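Cytokinin riboside 5'-monophosphate phosphoribohydrolase (Streptomyces coelicolor, PDB 5ZI9) belongs to the SLOG clan of Rossmann-like proteins and assembles from six copies of its chain. Local coordinates at residues E15-G19 with P20-R24. Numbering follows the deposited sequence.
Sequences EQRLG and PVLRR
Glu15 and Arg24 lie side by side across the hairpin, pointing the same way, and join at their ends in a salt bridge: Arg24 NE gives a nearly straight bond of 3.1 Å to Glu15 OE2, with the oxygen in the guanidinium plane and approached on its anti side, tilted 29° out of the carboxylate plane. The second link, from Arg24 NH2 to the same oxygen, is weak. Lower down, Glu15 CG and Arg24 CG touch at 3.5 Å, and the carboxylate and guanidinium planes are turned 41° apart. The other oxygen, Glu15 OE1, belongs to Arg17, which grips it side-on with NE and NH2, the latter at 3.0 Å, both from one face of the carboxylate. Glu15 thus bridges two arginines and probably offsets their like charges. Leu22 lies on the same face of the hairpin; its CD2 packs 3.8 Å from Glu15 CG, while its CD1 sits over the centre of the Arg24 guanidinium.

All this hangs on a β-hairpin with a two-residue loop, closed by a type II' turn, with Gly19 at the positive-phi position and Pro20 following. Gln16 and Arg23 form a hydrogen-bonded antiparallel pair, with Gln16 N 2.7 Å from Arg23 O; Leu18 and Val21 form the next, with Val21 N 3.1 Å from Leu18 O.

On the opposite face Gln16 and Arg23 cross at a slant, the amide and guanidinium planes 60° apart, with Gln16 OE1 4.0 Å from Arg23 CD. Arg23 bends at chi3, its NE bonding Gln27 O, while Gln16 OE1 accepts from Gln29 N. The centre of the hairpin is about 47 Å from the centre of its own chain. Leu22 pairs with a strand of a second subunit, continuing the sheet across the interface, and Arg24 NH1 bonds the carbonyls of Asn144 and Val147 of that subunit.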
ATOM      1  N   GLU B  15      10.224 -29.525   7.282  1.00 35.60           N
ATOM      2  CA  GLU B  15      10.449 -28.471   6.308  1.00 36.84           C
ATOM      3  C   GLU B  15       9.128 -27.798   5.965  1.00 37.24           C
ATOM      4  O   GLU B  15       8.167 -28.494   5.701  1.00 45.14           O
ATOM      5  CB  GLU B  15      11.040 -29.064   5.047  1.00 36.63           C
ATOM      6  CG  GLU B  15      12.011 -28.118   4.404  1.00 38.48           C
ATOM      7  CD  GLU B  15      12.381 -28.518   3.025  1.00 39.63           C
ATOM      8  OE1 GLU B  15      11.452 -28.554   2.211  1.00 42.91           O
ATOM      9  OE2 GLU B  15      13.577 -28.780   2.758  1.00 42.69           O
ATOM     10  N   GLN B  16       9.056 -26.472   6.001  1.00 36.41           N
ATOM     11  CA  GLN B  16       7.831 -25.739   5.641  1.00 35.78           C
ATOM     12  C   GLN B  16       8.186 -24.802   4.510  1.00 36.11           C
ATOM     13  O   GLN B  16       9.181 -24.073   4.600  1.00 36.18           O
ATOM     14  CB  GLN B  16       7.257 -24.920   6.814  1.00 36.98           C
ATOM     15  CG  GLN B  16       6.329 -25.658   7.777  1.00 40.41           C
ATOM     16  CD  GLN B  16       5.766 -24.766   8.914  1.00 43.83           C
ATOM     17  OE1 GLN B  16       6.531 -24.119   9.688  1.00 41.42           O
ATOM     18  NE2 GLN B  16       4.411 -24.734   9.029  1.00 40.77           N
ATOM     19  N   ARG B  17       7.374 -24.808   3.456  1.00 37.73           N
ATOM     20  CA  ARG B  17       7.480 -23.827   2.377  1.00 38.41           C
ATOM     21  C   ARG B  17       6.223 -22.986   2.321  1.00 38.07           C
ATOM     22  O   ARG B  17       5.180 -23.455   1.936  1.00 39.65           O
ATOM     23  CB  ARG B  17       7.710 -24.529   1.066  1.00 41.31           C
ATOM     24  CG  ARG B  17       9.168 -24.818   0.859  1.00 43.49           C
ATOM     25  CD  ARG B  17       9.362 -25.699  -0.335  1.00 46.28           C
ATOM     26  NE  ARG B  17      10.410 -26.668  -0.078  1.00 50.57           N
ATOM     27  CZ  ARG B  17      11.127 -27.276  -1.016  1.00 51.66           C
ATOM     28  NH1 ARG B  17      10.926 -27.011  -2.301  1.00 53.05           N
ATOM     29  NH2 ARG B  17      12.065 -28.154  -0.663  1.00 52.69           N
ATOM     30  N   LEU B  18       6.330 -21.745   2.758  1.00 37.85           N
ATOM     31  CA  LEU B  18       5.200 -20.873   2.894  1.00 34.87           C
ATOM     32  C   LEU B  18       5.593 -19.700   2.035  1.00 30.94           C
ATOM     33  O   LEU B  18       6.301 -18.801   2.481  1.00 31.76           O
ATOM     34  CB  LEU B  18       4.982 -20.466   4.365  1.00 35.89           C
ATOM     35  CG  LEU B  18       5.096 -21.529   5.470  1.00 40.14           C
ATOM     36  CD1 LEU B  18       5.207 -20.900   6.866  1.00 40.89           C
ATOM     37  CD2 LEU B  18       3.924 -22.504   5.439  1.00 40.78           C
ATOM     38  N   GLY B  19       5.169 -19.743   0.789  1.00 26.84           N
ATOM     39  CA  GLY B  19       5.455 -18.691  -0.134  1.00 25.92           C
ATOM     40  C   GLY B  19       6.925 -18.639  -0.432  1.00 25.39           C
ATOM     41  O   GLY B  19       7.519 -19.656  -0.778  1.00 27.31           O
ATOM     42  N   PRO B  20       7.537 -17.463  -0.291  1.00 24.32           N
ATOM     43  CA  PRO B  20       8.965 -17.361  -0.550  1.00 24.59           C
ATOM     44  C   PRO B  20       9.821 -17.783   0.627  1.00 24.89           C
ATOM     45  O   PRO B  20      11.029 -17.844   0.460  1.00 25.85           O
ATOM     46  CB  PRO B  20       9.164 -15.894  -0.864  1.00 24.24           C
ATOM     47  CG  PRO B  20       8.078 -15.226  -0.105  1.00 24.52           C
ATOM     48  CD  PRO B  20       6.918 -16.154  -0.059  1.00 24.21           C
ATOM     49  N   VAL B  21       9.200 -18.127   1.758  1.00 24.84           N
ATOM     50  CA  VAL B  21       9.880 -18.429   3.006  1.00 24.62           C
ATOM     51  C   VAL B  21      10.176 -19.940   3.163  1.00 24.33           C
ATOM     52  O   VAL B  21       9.335 -20.764   2.861  1.00 25.44           O
ATOM     53  CB  VAL B  21       9.037 -17.924   4.193  1.00 24.67           C
ATOM     54  CG1 VAL B  21       9.840 -17.956   5.494  1.00 25.16           C
ATOM     55  CG2 VAL B  21       8.604 -16.503   3.944  1.00 25.45           C
ATOM     56  N   LEU B  22      11.373 -20.285   3.640  1.00 24.49           N
ATOM     57  CA  LEU B  22      11.767 -21.674   3.949  1.00 24.08           C
ATOM     58  C   LEU B  22      12.007 -21.811   5.450  1.00 23.38           C
ATOM     59  O   LEU B  22      12.755 -21.060   6.030  1.00 22.15           O
ATOM     60  CB  LEU B  22      13.068 -22.011   3.259  1.00 24.71           C
ATOM     61  CG  LEU B  22      13.352 -23.401   2.699  1.00 26.65           C
ATOM     62  CD1 LEU B  22      14.833 -23.742   2.810  1.00 26.48           C
ATOM     63  CD2 LEU B  22      12.546 -24.496   3.356  1.00 28.72           C
ATOM     64  N   ARG B  23      11.361 -22.773   6.094  1.00 24.57           N
ATOM     65  CA  ARG B  23      11.660 -23.061   7.498  1.00 23.42           C
ATOM     66  C   ARG B  23      11.992 -24.518   7.648  1.00 23.54           C
ATOM     67  O   ARG B  23      11.249 -25.402   7.164  1.00 21.82           O
ATOM     68  CB  ARG B  23      10.479 -22.715   8.353  1.00 24.20           C
ATOM     69  CG  ARG B  23      10.170 -21.246   8.320  1.00 24.68           C
ATOM     70  CD  ARG B  23       8.953 -20.981   9.150  1.00 25.62           C
ATOM     71  NE  ARG B  23       9.300 -19.891  10.028  1.00 28.25           N
ATOM     72  CZ  ARG B  23       8.890 -18.642   9.881  1.00 30.14           C
ATOM     73  NH1 ARG B  23       8.027 -18.281   8.909  1.00 33.52           N
ATOM     74  NH2 ARG B  23       9.299 -17.758  10.756  1.00 28.37           N
ATOM     75  N   ARG B  24      13.135 -24.774   8.278  1.00 23.51           N
ATOM     76  CA  ARG B  24      13.571 -26.141   8.552  1.00 24.08           C
ATOM     77  C   ARG B  24      13.855 -26.350  10.015  1.00 26.04           C
ATOM     78  O   ARG B  24      14.256 -25.412  10.745  1.00 27.54           O
ATOM     79  CB  ARG B  24      14.831 -26.438   7.772  1.00 23.60           C
ATOM     80  CG  ARG B  24      14.593 -26.814   6.347  1.00 23.15           C
ATOM     81  CD  ARG B  24      15.918 -27.006   5.663  1.00 25.28           C
ATOM     82  NE  ARG B  24      15.830 -27.236   4.219  1.00 25.44           N
ATOM     83  CZ  ARG B  24      16.726 -26.819   3.321  1.00 25.78           C
ATOM     84  NH1 ARG B  24      17.802 -26.090   3.635  1.00 26.54           N
ATOM     85  NH2 ARG B  24      16.540 -27.134   2.066  1.00 27.14           N
TER